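Local atomic coordinates of DUF4595 domain-containing protein (Bacteroides vulgatus, PDB entry 3TZG), a protein that is of unknown function but folds as a porin-like antiparallel beta barrel with a short helix packed against the inward side of its strands. Residues I35-T40 / S183-L188; C64-Q69 / S78-M83; A93-V98 / D177-D182; N109-A114 / L121-G126. All blocks are in the same frame, centred on the assembly; numbering follows the deposited sequence.

Interaction 1: I35-T40 / S183-L188; sequences IKYGDT and SFFYFL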
loop_
_atom_site.group_PDB
_atom_site.type_symbol
_atom_site.label_atom_id
_atom_site.label_comp_id
_atom_site.label_asym_id
_atom_site.label_seq_id
_atom_site.Cartn_x
_atom_site.Cartn_y
_atom_site.Cartn_z
ATOM N N ILE A 35 1.601 -17.114 -1.668
ATOM C CA ILE A 35 2.265 -17.550 -2.890
ATOM C C ILE A 35 1.432 -17.122 -4.093
ATOM O O ILE A 35 1.908 -17.232 -5.225
ATOM C CB ILE A 35 2.590 -19.065 -2.895
ATOM C CG1 ILE A 35 1.370 -19.934 -2.565
ATOM C CG2 ILE A 35 3.756 -19.348 -1.930
ATOM C CD1 ILE A 35 1.567 -21.370 -2.855
ATOM N N LYS A 36 0.232 -16.558 -3.842
ATOM C CA LYS A 36 -0.658 -16.047 -4.882
ATOM C C LYS A 36 -1.685 -15.051 -4.316
ATOM O O LYS A 36 -2.331 -15.364 -3.323
ATOM C CB LYS A 36 -1.391 -17.196 -5.599
ATOM C CG LYS A 36 -1.191 -17.108 -7.104
ATOM C CD LYS A 36 -2.095 -18.020 -7.876
ATOM C CE LYS A 36 -2.003 -17.712 -9.341
ATOM N NZ LYS A 36 -2.870 -18.603 -10.156
ATOM N N TYR A 37 -1.821 -13.860 -4.946
ATOM C CA TYR A 37 -2.797 -12.798 -4.636
ATOM C C TYR A 37 -3.611 -12.589 -5.911
ATOM O O TYR A 37 -3.225 -11.800 -6.784
ATOM C CB TYR A 37 -2.104 -11.503 -4.129
ATOM C CG TYR A 37 -3.058 -10.384 -3.732
ATOM C CD1 TYR A 37 -3.480 -9.438 -4.658
ATOM C CD2 TYR A 37 -3.482 -10.237 -2.416
ATOM C CE1 TYR A 37 -4.355 -8.420 -4.303
ATOM C CE2 TYR A 37 -4.353 -9.216 -2.047
ATOM C CZ TYR A 37 -4.794 -8.314 -2.996
ATOM O OH TYR A 37 -5.646 -7.296 -2.641
ATOM N N GLY A 38 -4.677 -13.375 -6.051
ATOM C CA GLY A 38 -5.457 -13.421 -7.280
ATOM C C GLY A 38 -4.651 -14.232 -8.277
ATOM O O GLY A 38 -4.233 -15.349 -7.952
ATOM N N ASP A 39 -4.343 -13.648 -9.456
ATOM C CA ASP A 39 -3.507 -14.286 -10.492
ATOM C C ASP A 39 -2.075 -13.759 -10.408
ATOM O O ASP A 39 -1.242 -14.047 -11.271
ATOM C CB ASP A 39 -4.087 -14.051 -11.896
ATOM C CG ASP A 39 -5.442 -14.701 -12.135
ATOM O OD1 ASP A 39 -5.636 -15.872 -11.696
ATOM O OD2 ASP A 39 -6.302 -14.056 -12.781
ATOM N N THR A 40 -1.784 -13.000 -9.348
ATOM C CA THR A 40 -0.467 -12.428 -9.125
ATOM C C THR A 40 0.333 -13.385 -8.220
ATOM O O THR A 40 -0.038 -13.596 -7.066
ATOM C CB THR A 40 -0.625 -11.015 -8.531
ATOM O OG1 THR A 40 -1.518 -10.274 -9.365
ATOM C CG2 THR A 40 0.694 -10.286 -8.376
ATOM N N SER A 183 4.250 -0.641 -3.425
ATOM C CA SER A 183 4.169 -0.143 -2.054
ATOM C C SER A 183 2.987 -0.804 -1.330
ATOM O O SER A 183 3.095 -1.109 -0.133
ATOM C CB SER A 183 4.058 1.375 -2.026
ATOM O OG SER A 183 5.312 2.030 -2.205
ATOM N N PHE A 184 1.875 -1.081 -2.073
ATOM C CA PHE A 184 0.730 -1.782 -1.515
ATOM C C PHE A 184 1.203 -3.111 -0.914
ATOM O O PHE A 184 1.003 -3.342 0.282
ATOM C CB PHE A 184 -0.355 -2.001 -2.578
ATOM C CG PHE A 184 -1.410 -2.995 -2.166
ATOM C CD1 PHE A 184 -2.440 -2.623 -1.314
ATOM C CD2 PHE A 184 -1.356 -4.318 -2.605
ATOM C CE1 PHE A 184 -3.410 -3.545 -0.932
ATOM C CE2 PHE A 184 -2.331 -5.245 -2.214
ATOM C CZ PHE A 184 -3.354 -4.847 -1.394
ATOM N N PHE A 185 1.892 -3.949 -1.734
ATOM C CA PHE A 185 2.417 -5.240 -1.315
ATOM C C PHE A 185 3.485 -5.095 -0.214
ATOM O O PHE A 185 3.490 -5.895 0.734
ATOM C CB PHE A 185 2.977 -6.004 -2.509
ATOM C CG PHE A 185 1.869 -6.586 -3.347
ATOM C CD1 PHE A 185 0.969 -7.505 -2.805
ATOM C CD2 PHE A 185 1.701 -6.203 -4.675
ATOM C CE1 PHE A 185 -0.081 -8.013 -3.579
ATOM C CE2 PHE A 185 0.652 -6.721 -5.443
ATOM C CZ PHE A 185 -0.229 -7.618 -4.888
ATOM N N TYR A 186 4.327 -4.050 -0.296
ATOM C CA TYR A 186 5.331 -3.776 0.726
ATOM C C TYR A 186 4.691 -3.658 2.109
ATOM O O TYR A 186 5.222 -4.236 3.048
ATOM C CB TYR A 186 6.106 -2.493 0.393
ATOM C CG TYR A 186 6.986 -1.996 1.520
ATOM C CD1 TYR A 186 8.282 -2.482 1.688
ATOM C CD2 TYR A 186 6.533 -1.022 2.405
ATOM C CE1 TYR A 186 9.112 -1.994 2.699
ATOM C CE2 TYR A 186 7.353 -0.526 3.420
ATOM C CZ TYR A 186 8.644 -1.008 3.556
ATOM O OH TYR A 186 9.442 -0.529 4.557
ATOM N N PHE A 187 3.557 -2.924 2.231
ATOM C CA PHE A 187 2.835 -2.755 3.492
ATOM C C PHE A 187 1.991 -3.980 3.820
ATOM O O PHE A 187 2.073 -4.459 4.961
ATOM C CB PHE A 187 1.952 -1.488 3.496
ATOM C CG PHE A 187 2.790 -0.231 3.619
ATOM C CD1 PHE A 187 3.462 0.067 4.797
ATOM C CD2 PHE A 187 2.949 0.625 2.543
ATOM C CE1 PHE A 187 4.278 1.193 4.894
ATOM C CE2 PHE A 187 3.777 1.759 2.645
ATOM C CZ PHE A 187 4.430 2.029 3.821
ATOM N N LEU A 188 1.213 -4.514 2.832
ATOM C CA LEU A 188 0.316 -5.684 3.015
ATOM C C LEU A 188 1.072 -6.923 3.537
ATOM O O LEU A 188 0.528 -7.639 4.371
ATOM C CB LEU A 188 -0.389 -6.040 1.691
ATOM C CG LEU A 188 -1.438 -7.164 1.721
ATOM C CD1 LEU A 188 -2.789 -6.642 2.178
ATOM C CD2 LEU A 188 -1.598 -7.799 0.355
#

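Interaction 2: C64-Q69 / S78-M83; sequences CNVTFQ and SRARCM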
loop_
_atom_site.group_PDB
_atom_site.type_symbol
_atom_site.label_atom_id
_atom_site.label_comp_id
_atom_site.label_asym_id
_atom_site.label_seq_id
_atom_site.Cartn_x
_atom_site.Cartn_y
_atom_site.Cartn_z
ATOM N N CYS A 64 3.807 -4.526 -13.664
ATOM C CA CYS A 64 4.187 -5.688 -14.466
ATOM C C CYS A 64 4.930 -6.721 -13.574
ATOM O O CYS A 64 4.832 -7.920 -13.841
ATOM C CB CYS A 64 5.021 -5.279 -15.681
ATOM S SG CYS A 64 4.180 -4.138 -16.823
ATOM N N ASN A 65 5.683 -6.247 -12.540
ATOM C CA ASN A 65 6.441 -7.033 -11.549
ATOM C C ASN A 65 7.231 -6.124 -10.604
ATOM O O ASN A 65 7.510 -4.978 -10.938
ATOM C CB ASN A 65 7.415 -8.050 -12.198
ATOM C CG ASN A 65 8.581 -7.440 -12.939
ATOM O OD1 ASN A 65 9.610 -7.054 -12.344
ATOM N ND2 ASN A 65 8.472 -7.415 -14.262
ATOM N N VAL A 66 7.646 -6.677 -9.459
ATOM C CA VAL A 66 8.480 -6.012 -8.465
ATOM C C VAL A 66 9.373 -7.084 -7.795
ATOM O O VAL A 66 8.907 -8.176 -7.483
ATOM C CB VAL A 66 7.679 -5.157 -7.423
ATOM C CG1 VAL A 66 6.588 -5.962 -6.716
ATOM C CG2 VAL A 66 8.609 -4.485 -6.412
ATOM N N THR A 67 10.656 -6.773 -7.613
ATOM C CA THR A 67 11.567 -7.653 -6.902
ATOM C C THR A 67 12.060 -6.849 -5.709
ATOM O O THR A 67 12.514 -5.722 -5.883
ATOM C CB THR A 67 12.677 -8.201 -7.820
ATOM O OG1 THR A 67 12.078 -8.827 -8.959
ATOM C CG2 THR A 67 13.611 -9.192 -7.098
ATOM N N PHE A 68 11.884 -7.386 -4.500
ATOM C CA PHE A 68 12.338 -6.767 -3.251
ATOM C C PHE A 68 13.596 -7.425 -2.764
ATOM O O PHE A 68 13.677 -8.660 -2.759
ATOM C CB PHE A 68 11.278 -6.859 -2.147
ATOM C CG PHE A 68 9.996 -6.115 -2.378
ATOM C CD1 PHE A 68 9.847 -4.808 -1.939
ATOM C CD2 PHE A 68 8.902 -6.749 -2.953
ATOM C CE1 PHE A 68 8.647 -4.124 -2.124
ATOM C CE2 PHE A 68 7.696 -6.072 -3.126
ATOM C CZ PHE A 68 7.585 -4.756 -2.725
ATOM N N GLN A 69 14.556 -6.621 -2.314
ATOM C CA GLN A 69 15.795 -7.122 -1.736
ATOM C C GLN A 69 15.659 -7.036 -0.233
ATOM O O GLN A 69 15.436 -5.942 0.310
ATOM C CB GLN A 69 17.013 -6.344 -2.261
ATOM C CG GLN A 69 18.304 -7.145 -2.257
ATOM C CD GLN A 69 18.268 -8.261 -3.277
ATOM O OE1 GLN A 69 17.700 -8.122 -4.389
ATOM N NE2 GLN A 69 18.902 -9.378 -2.928
ATOM N N SER A 78 13.979 -2.000 -3.822
ATOM C CA SER A 78 13.148 -2.758 -4.782
ATOM C C SER A 78 13.251 -2.179 -6.199
ATOM O O SER A 78 13.579 -0.992 -6.359
ATOM C CB SER A 78 11.681 -2.775 -4.359
ATOM O OG SER A 78 11.038 -1.544 -4.670
ATOM N N ARG A 79 12.970 -3.020 -7.220
ATOM C CA ARG A 79 12.920 -2.614 -8.614
ATOM C C ARG A 79 11.643 -3.157 -9.210
ATOM O O ARG A 79 11.335 -4.341 -9.039
ATOM C CB ARG A 79 14.158 -3.027 -9.425
ATOM C CG ARG A 79 14.200 -2.244 -10.731
ATOM C CD ARG A 79 15.533 -2.166 -11.410
ATOM N NE ARG A 79 15.416 -1.185 -12.484
ATOM C CZ ARG A 79 16.419 -0.791 -13.255
ATOM N NH1 ARG A 79 17.633 -1.300 -13.088
ATOM N NH2 ARG A 79 16.217 0.117 -14.203
ATOM N N ALA A 80 10.889 -2.281 -9.887
ATOM C CA ALA A 80 9.612 -2.634 -10.482
ATOM C C ALA A 80 9.483 -2.144 -11.899
ATOM O O ALA A 80 10.059 -1.117 -12.278
ATOM C CB ALA A 80 8.489 -2.045 -9.654
ATOM N N ARG A 81 8.728 -2.899 -12.691
ATOM C CA ARG A 81 8.361 -2.528 -14.045
ATOM C C ARG A 81 6.888 -2.222 -13.991
ATOM O O ARG A 81 6.122 -3.029 -13.470
ATOM C CB ARG A 81 8.729 -3.596 -15.084
ATOM C CG ARG A 81 8.331 -3.164 -16.491
ATOM C CD ARG A 81 9.191 -3.788 -17.555
ATOM N NE ARG A 81 10.564 -3.304 -17.463
ATOM C CZ ARG A 81 11.546 -3.682 -18.271
ATOM N NH1 ARG A 81 11.314 -4.538 -19.255
ATOM N NH2 ARG A 81 12.769 -3.198 -18.105
ATOM N N CYS A 82 6.495 -1.036 -14.447
ATOM C CA CYS A 82 5.105 -0.606 -14.368
ATOM C C CYS A 82 4.754 0.340 -15.493
ATOM O O CYS A 82 5.625 0.801 -16.224
ATOM C CB CYS A 82 4.856 0.061 -13.021
ATOM S SG CYS A 82 5.857 1.537 -12.738
HETATM N N MSE A 83 3.463 0.643 -15.605
HETATM C CA MSE A 83 2.903 1.626 -16.520
HETATM C C MSE A 83 2.742 2.885 -15.733
HETATM O O MSE A 83 2.269 2.813 -14.600
HETATM C CB MSE A 83 1.579 1.132 -17.112
HETATM C CG MSE A 83 1.702 -0.187 -17.858
HETATM SE SE MSE A 83 2.979 -0.148 -19.363
HETATM C CE MSE A 83 2.312 1.448 -20.382
#

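Interaction 3: A93-V98 / D177-D182; sequences ADKQTV and DYDGVD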
loop_
_atom_site.group_PDB
_atom_site.type_symbol
_atom_site.label_atom_id
_atom_site.label_comp_id
_atom_site.label_asym_id
_atom_site.label_seq_id
_atom_site.Cartn_x
_atom_site.Cartn_y
_atom_site.Cartn_z
ATOM N N ALA A 93 7.554 2.259 -17.638
ATOM C CA ALA A 93 8.583 2.795 -16.782
ATOM C C ALA A 93 9.287 1.734 -15.938
ATOM O O ALA A 93 8.773 0.643 -15.735
ATOM C CB ALA A 93 7.962 3.835 -15.859
ATOM N N ASP A 94 10.503 2.083 -15.480
ATOM C CA ASP A 94 11.303 1.329 -14.539
ATOM C C ASP A 94 11.379 2.136 -13.258
ATOM O O ASP A 94 11.729 3.321 -13.287
ATOM C CB ASP A 94 12.687 0.954 -15.082
ATOM C CG ASP A 94 12.727 -0.520 -15.469
ATOM O OD1 ASP A 94 12.513 -1.395 -14.562
ATOM O OD2 ASP A 94 12.945 -0.812 -16.666
ATOM N N LYS A 95 10.958 1.499 -12.140
ATOM C CA LYS A 95 10.930 2.107 -10.817
ATOM C C LYS A 95 12.034 1.532 -9.930
ATOM O O LYS A 95 12.133 0.318 -9.754
ATOM C CB LYS A 95 9.560 1.900 -10.166
ATOM C CG LYS A 95 9.373 2.670 -8.869
ATOM C CD LYS A 95 8.059 2.273 -8.232
ATOM C CE LYS A 95 7.770 2.966 -6.943
ATOM N NZ LYS A 95 6.420 2.653 -6.433
ATOM N N GLN A 96 12.863 2.420 -9.387
ATOM C CA GLN A 96 13.932 2.082 -8.455
ATOM C C GLN A 96 13.630 2.684 -7.086
ATOM O O GLN A 96 13.538 3.907 -6.942
ATOM C CB GLN A 96 15.277 2.557 -8.971
ATOM C CG GLN A 96 15.885 1.645 -9.973
ATOM C CD GLN A 96 17.160 2.181 -10.565
ATOM O OE1 GLN A 96 17.552 3.329 -10.364
ATOM N NE2 GLN A 96 17.831 1.357 -11.329
ATOM N N THR A 97 13.478 1.831 -6.089
ATOM C CA THR A 97 13.117 2.301 -4.762
ATOM C C THR A 97 14.098 1.799 -3.703
ATOM O O THR A 97 14.638 0.690 -3.826
ATOM C CB THR A 97 11.684 1.828 -4.446
ATOM O OG1 THR A 97 10.816 2.439 -5.392
ATOM C CG2 THR A 97 11.234 2.214 -3.051
ATOM N N VAL A 98 14.288 2.627 -2.654
ATOM C CA VAL A 98 15.089 2.326 -1.475
ATOM C C VAL A 98 14.231 2.620 -0.232
ATOM O O VAL A 98 13.467 3.587 -0.198
ATOM C CB VAL A 98 16.463 3.046 -1.431
ATOM C CG1 VAL A 98 17.405 2.465 -2.474
ATOM C CG2 VAL A 98 16.333 4.570 -1.577
ATOM N N ASP A 177 -1.736 5.665 2.688
ATOM C CA ASP A 177 -1.148 6.453 1.600
ATOM C C ASP A 177 0.153 5.868 1.145
ATOM O O ASP A 177 1.104 5.867 1.917
ATOM C CB ASP A 177 -0.899 7.874 2.134
ATOM C CG ASP A 177 -1.111 8.987 1.150
ATOM O OD1 ASP A 177 -2.264 9.456 1.029
ATOM O OD2 ASP A 177 -0.119 9.438 0.547
ATOM N N TYR A 178 0.232 5.399 -0.102
ATOM C CA TYR A 178 1.463 4.832 -0.682
ATOM C C TYR A 178 1.535 5.159 -2.198
ATOM O O TYR A 178 0.531 5.542 -2.814
ATOM C CB TYR A 178 1.566 3.308 -0.427
ATOM C CG TYR A 178 0.372 2.547 -0.947
ATOM C CD1 TYR A 178 0.248 2.242 -2.296
ATOM C CD2 TYR A 178 -0.666 2.180 -0.100
ATOM C CE1 TYR A 178 -0.899 1.643 -2.800
ATOM C CE2 TYR A 178 -1.795 1.531 -0.585
ATOM C CZ TYR A 178 -1.907 1.258 -1.939
ATOM O OH TYR A 178 -3.015 0.615 -2.443
ATOM N N ASP A 179 2.724 5.004 -2.792
ATOM C CA ASP A 179 2.879 5.270 -4.209
ATOM C C ASP A 179 3.114 3.935 -4.962
ATOM O O ASP A 179 4.171 3.320 -4.824
ATOM C CB ASP A 179 4.020 6.283 -4.427
ATOM C CG ASP A 179 4.544 6.330 -5.845
ATOM O OD1 ASP A 179 3.749 6.679 -6.763
ATOM O OD2 ASP A 179 5.732 5.954 -6.049
ATOM N N GLY A 180 2.106 3.485 -5.706
ATOM C CA GLY A 180 2.201 2.266 -6.504
ATOM C C GLY A 180 1.839 0.958 -5.835
ATOM O O GLY A 180 1.924 0.828 -4.609
ATOM N N VAL A 181 1.489 -0.040 -6.670
ATOM C CA VAL A 181 1.041 -1.383 -6.272
ATOM C C VAL A 181 2.214 -2.131 -5.546
ATOM O O VAL A 181 1.963 -2.968 -4.657
ATOM C CB VAL A 181 0.469 -2.163 -7.492
ATOM C CG1 VAL A 181 0.206 -3.629 -7.182
ATOM C CG2 VAL A 181 -0.830 -1.516 -7.957
ATOM N N ASP A 182 3.472 -1.767 -5.856
ATOM C CA ASP A 182 4.617 -2.357 -5.173
ATOM C C ASP A 182 4.622 -1.909 -3.699
ATOM O O ASP A 182 4.891 -2.727 -2.817
ATOM C CB ASP A 182 5.938 -2.012 -5.877
ATOM C CG ASP A 182 6.185 -0.548 -6.117
ATOM O OD1 ASP A 182 5.340 0.092 -6.799
ATOM O OD2 ASP A 182 7.263 -0.053 -5.699
#

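Interaction 4: N109-A114 / L121-G126; sequences NSDYRA and LKKVQG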
loop_
_atom_site.group_PDB
_atom_site.type_symbol
_atom_site.label_atom_id
_atom_site.label_comp_id
_atom_site.label_asym_id
_atom_site.label_seq_id
_atom_site.Cartn_x
_atom_site.Cartn_y
_atom_site.Cartn_z
ATOM N N ASN A 109 11.969 6.258 -1.034
ATOM C CA ASN A 109 12.372 7.141 -2.138
ATOM C C ASN A 109 12.388 6.347 -3.420
ATOM O O ASN A 109 13.079 5.320 -3.492
ATOM C CB ASN A 109 13.723 7.799 -1.876
ATOM C CG ASN A 109 13.759 8.571 -0.574
ATOM O OD1 ASN A 109 13.341 9.723 -0.502
ATOM N ND2 ASN A 109 14.219 7.931 0.500
ATOM N N SER A 110 11.575 6.790 -4.416
ATOM C CA SER A 110 11.435 6.131 -5.720
ATOM C C SER A 110 11.791 7.025 -6.881
ATOM O O SER A 110 11.482 8.219 -6.883
ATOM C CB SER A 110 10.011 5.647 -5.929
ATOM O OG SER A 110 9.643 4.669 -4.967
ATOM N N ASP A 111 12.437 6.432 -7.881
ATOM C CA ASP A 111 12.784 7.106 -9.124
ATOM C C ASP A 111 12.229 6.318 -10.261
ATOM O O ASP A 111 12.432 5.096 -10.340
ATOM C CB ASP A 111 14.287 7.325 -9.277
ATOM C CG ASP A 111 14.724 8.574 -8.574
ATOM O OD1 ASP A 111 14.442 9.664 -9.096
ATOM O OD2 ASP A 111 15.291 8.464 -7.456
ATOM N N TYR A 112 11.454 7.019 -11.096
ATOM C CA TYR A 112 10.807 6.499 -12.283
ATOM C C TYR A 112 11.502 6.968 -13.533
ATOM O O TYR A 112 11.604 8.172 -13.753
ATOM C CB TYR A 112 9.355 6.951 -12.317
ATOM C CG TYR A 112 8.444 6.312 -11.301
ATOM C CD1 TYR A 112 7.744 5.147 -11.604
ATOM C CD2 TYR A 112 8.154 6.950 -10.104
ATOM C CE1 TYR A 112 6.823 4.602 -10.714
ATOM C CE2 TYR A 112 7.223 6.424 -9.209
ATOM C CZ TYR A 112 6.567 5.243 -9.515
ATOM O OH TYR A 112 5.654 4.708 -8.637
ATOM N N ARG A 113 11.976 6.022 -14.352
ATOM C CA ARG A 113 12.610 6.247 -15.655
ATOM C C ARG A 113 11.910 5.417 -16.745
ATOM O O ARG A 113 11.431 4.321 -16.473
ATOM C CB ARG A 113 14.097 5.888 -15.611
ATOM C CG ARG A 113 15.038 6.902 -14.970
ATOM C CD ARG A 113 16.296 6.123 -14.696
ATOM N NE ARG A 113 17.356 6.777 -13.944
ATOM C CZ ARG A 113 18.595 6.290 -13.867
ATOM N NH1 ARG A 113 18.927 5.186 -14.527
ATOM N NH2 ARG A 113 19.518 6.921 -13.164
ATOM N N ALA A 114 11.877 5.924 -17.980
ATOM C CA ALA A 114 11.307 5.185 -19.097
ATOM C C ALA A 114 12.214 4.007 -19.431
ATOM O O ALA A 114 13.439 4.167 -19.394
ATOM C CB ALA A 114 11.136 6.099 -20.289
ATOM N N LEU A 121 11.229 10.407 -15.458
ATOM C CA LEU A 121 9.803 10.719 -15.530
ATOM C C LEU A 121 9.225 11.298 -14.237
ATOM O O LEU A 121 8.348 12.176 -14.314
ATOM C CB LEU A 121 9.010 9.429 -15.867
ATOM C CG LEU A 121 9.323 8.703 -17.181
ATOM C CD1 LEU A 121 8.758 7.308 -17.170
ATOM C CD2 LEU A 121 8.788 9.448 -18.356
ATOM N N LYS A 122 9.638 10.740 -13.070
ATOM C CA LYS A 122 9.050 11.085 -11.772
ATOM C C LYS A 122 9.911 10.658 -10.575
ATOM O O LYS A 122 10.544 9.594 -10.591
ATOM C CB LYS A 122 7.700 10.351 -11.677
ATOM C CG LYS A 122 6.685 10.920 -10.730
ATOM C CD LYS A 122 5.415 10.055 -10.794
ATOM C CE LYS A 122 4.420 10.293 -9.670
ATOM N NZ LYS A 122 3.892 11.686 -9.656
ATOM N N LYS A 123 9.889 11.484 -9.518
ATOM C CA LYS A 123 10.516 11.214 -8.224
ATOM C C LYS A 123 9.442 11.299 -7.147
ATOM O O LYS A 123 8.670 12.257 -7.129
ATOM C CB LYS A 123 11.678 12.184 -7.947
ATOM C CG LYS A 123 12.625 11.714 -6.859
ATOM C CD LYS A 123 13.689 12.736 -6.567
ATOM C CE LYS A 123 14.666 12.199 -5.537
ATOM N NZ LYS A 123 15.681 13.213 -5.100
ATOM N N VAL A 124 9.342 10.278 -6.297
ATOM C CA VAL A 124 8.384 10.256 -5.178
ATOM C C VAL A 124 9.169 10.016 -3.889
ATOM O O VAL A 124 10.014 9.112 -3.841
ATOM C CB VAL A 124 7.249 9.232 -5.350
ATOM C CG1 VAL A 124 6.201 9.418 -4.265
ATOM C CG2 VAL A 124 6.607 9.333 -6.742
ATOM N N GLN A 125 8.950 10.873 -2.871
ATOM C CA GLN A 125 9.643 10.792 -1.583
ATOM C C GLN A 125 8.619 10.749 -0.463
ATOM O O GLN A 125 7.882 11.701 -0.267
ATOM C CB GLN A 125 10.607 11.971 -1.409
ATOM C CG GLN A 125 11.663 12.068 -2.493
ATOM C CD GLN A 125 12.481 13.304 -2.320
ATOM O OE1 GLN A 125 13.586 13.254 -1.785
ATOM N NE2 GLN A 125 11.952 14.447 -2.751
ATOM N N GLY A 126 8.563 9.640 0.252
ATOM C CA GLY A 126 7.581 9.467 1.304
ATOM C C GLY A 126 8.204 9.245 2.647
ATOM O O GLY A 126 9.171 8.488 2.751
#

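Interaction 1: I35-T40 / S183-L188
With CG anti to the backbone N in both Tyr37 (chi1 -177°) and Phe184 (chi1 166°), these two side chains leave strand 35-37 and helix 183-188 head-on and meet tip to tip. Phe185 turns the other way, CG anti to its own carbonyl carbon, and its ring therefore swings round from the flank of the helix. The result is a T-shaped pair: the CE1-CZ edge of Phe185 stands over one face of the Tyr37 ring, the planes 87° apart and the centroids separated by 5.3 Å. Phe184 adds a second, offset edge-to-face contact at the far end of the same ring, where its CZ lies 3.6 Å from Tyr37 OH. Leu188 CD2 reaches Tyr37 CE2 at 3.9 Å, one helical turn on from Phe184. The Tyr37 hydroxyl is buried but satisfied by a hydrogen bond to Tyr174 OH. A type II' turn from Tyr37 to Thr40, with glycine at its second position, reverses the chain and brings Thr40 CG2 loosely alongside Phe185. Since the backbones come no closer than 9.8 Å, between the CA atoms of Tyr37 and Phe185, side chains alone span the gap: an aromatic cluster between an internal helix and the barrel wall.

Interaction 2: C64-Q69 / S78-M83
Four good backbone hydrogen bonds and one weak one tie segment 64-69 to strand 78-83; the short axes of strands 65-69 and 78-83 run antiparallel at 178°. Thr67 and Arg79 form a complete hydrogen-bonded pair: Thr67 N gives to Arg79 O at 2.9 Å, and Arg79 N returns a bond to Thr67 O at 3.0 Å, each donor lying in the acceptor's carbonyl plane. Two residues along, Arg81 N reaches Asn65 O at 3.0 Å. The opposing carbonyl, Arg81 O, takes two donors, Cys64 N at 2.8 Å and, weakly, Asn65 N at 3.4 Å. Cys64 and Asn65 thus both face Arg81 in a classic beta bulge, and Cys64 CB is drawn close to the shared oxygen.

Side chains alternate across the sheet. Val66, Phe68, Ser78 and Ala80 share one face, where Val66 CB meets Ala80 CB at 3.9 Å and Phe68 CD1 lies 3.7 Å from Ser78 CB. Ser78 OG, in the crowded position between its backbone N and carbonyl carbon, is buried and satisfied by Tyr99 OH. On the other face Asn65 and Arg81 run side by side; the guanidinium passes beyond the amide, and its NH2 forms a salt bridge with Asp94. Thr67 OG1 has a weak bond to Thr50 OG1.

This beta hairpin is flanked by strand 48-51 beside 65-69 and by strand 90-102 beside 78-83, while helix 181-188 covers the Val66-Phe68 face through Asp182 and Tyr186.

Interaction 3: A93-V98 / D177-D182
Lys95 NZ is held by four bonds from segment 177-182, one of full strength and three weak; a fifth, also weak, involves Tyr112 OH. The best goes to Asp182 OD1 at 2.8 Å, on the syn lone pair of that oxygen. Asp182 OD2 at 2.9 Å makes a weaker bond to NZ. The segment's remaining weak bonds come from Asp179, through the backbone O at 2.8 Å and through OD2 at 3.4 Å, the latter a long salt bridge. All four torsions of Lys95 are close to 180°, and the fully extended chain carries the charge from strand 93-98 to the first turn of the helix. This is a buried salt-bridge network joining the barrel wall to the start of the internal helix, where Gly180 occupies the N-cap position. Asp182 holds CG in the crowded position between backbone N and carbonyl carbon (chi1 53°), turning its carboxylate to the strand. With a methionine in place of Lys95 the two carboxylates lose their shared counter-charge, which would probably weaken the hold on the helix start. Two acidic groups so close would be expected to favour the charged form of the lysine. Asp179 OD2 has its stronger partner in Tyr112.

Interaction 4: N109-A114 / L121-G126
Strands 109-114 and 121-126 pair as an antiparallel beta hairpin in the barrel wall, their short axes at 173°. The larger relief lies on the face bearing Ser110, Tyr112, Lys122 and Val124. With CG anti to its carbonyl carbon (chi1 -71°), the Tyr112 ring projects from the sheet alongside Lys122, its CD2-CE2 edge turned to strand 121-126. That edge fits between Lys122 and Val124: CD2 lies 3.8 Å from Lys122 CB, and CE2 touches Val124 CG2 at 3.9 Å. Lys122 points the same way, then bends at its last torsion to carry NZ to Glu145. Tyr112 OH is hydrogen-bonded to Asp179 OD2. An alanine in place of Tyr112 removes the ring edge and the hydroxyl, and would probably loosen the packing against Lys122 and Val124 and the tie to Asp179.

On the opposite face the bumps are polar. Asp111 OD1 rests against Lys123 CG at 3.5 Å, the two chains side by side but with their charged atoms not in contact. Asn109 crosses Gln125 obliquely, its OD1 resting against the CB and CG methylenes, with the amide planes 58° apart.

Near the hairpin's turn, Leu121 slips its CD1 against the backbone of Arg113 and Ala114, 3.5 Å from Ala114 N. Leu121 and Lys122 both face Tyr112 in a classic beta bulge, where Tyr112 O accepts Leu121 N at 2.8 Å and, weakly, Lys122 N at 3.3 Å.

Interactions 2, 3 and 4 follow one another round the same run of barrel strands, while interactions 1 and 3 share helix 181-188. Strand 93-98 bridges the two hairpins: Lys95 N lies 2.8 Å from Ala80 O of interaction 2, and Asp94 N lies 2.6 Å from Arg113 O of interaction 4, both probable hydrogen bonds. The centres of interactions 3 and 4 are about 7 Å apart, and Thr97 OG1 meets Ser110 OG at 2.6 Å between them. Interaction 1 touches interaction 2 where Tyr186 CB packs on Phe68 CE1 at 3.9 Å. Interactions 1 and 4 do not touch, with centres about 21 Å apart.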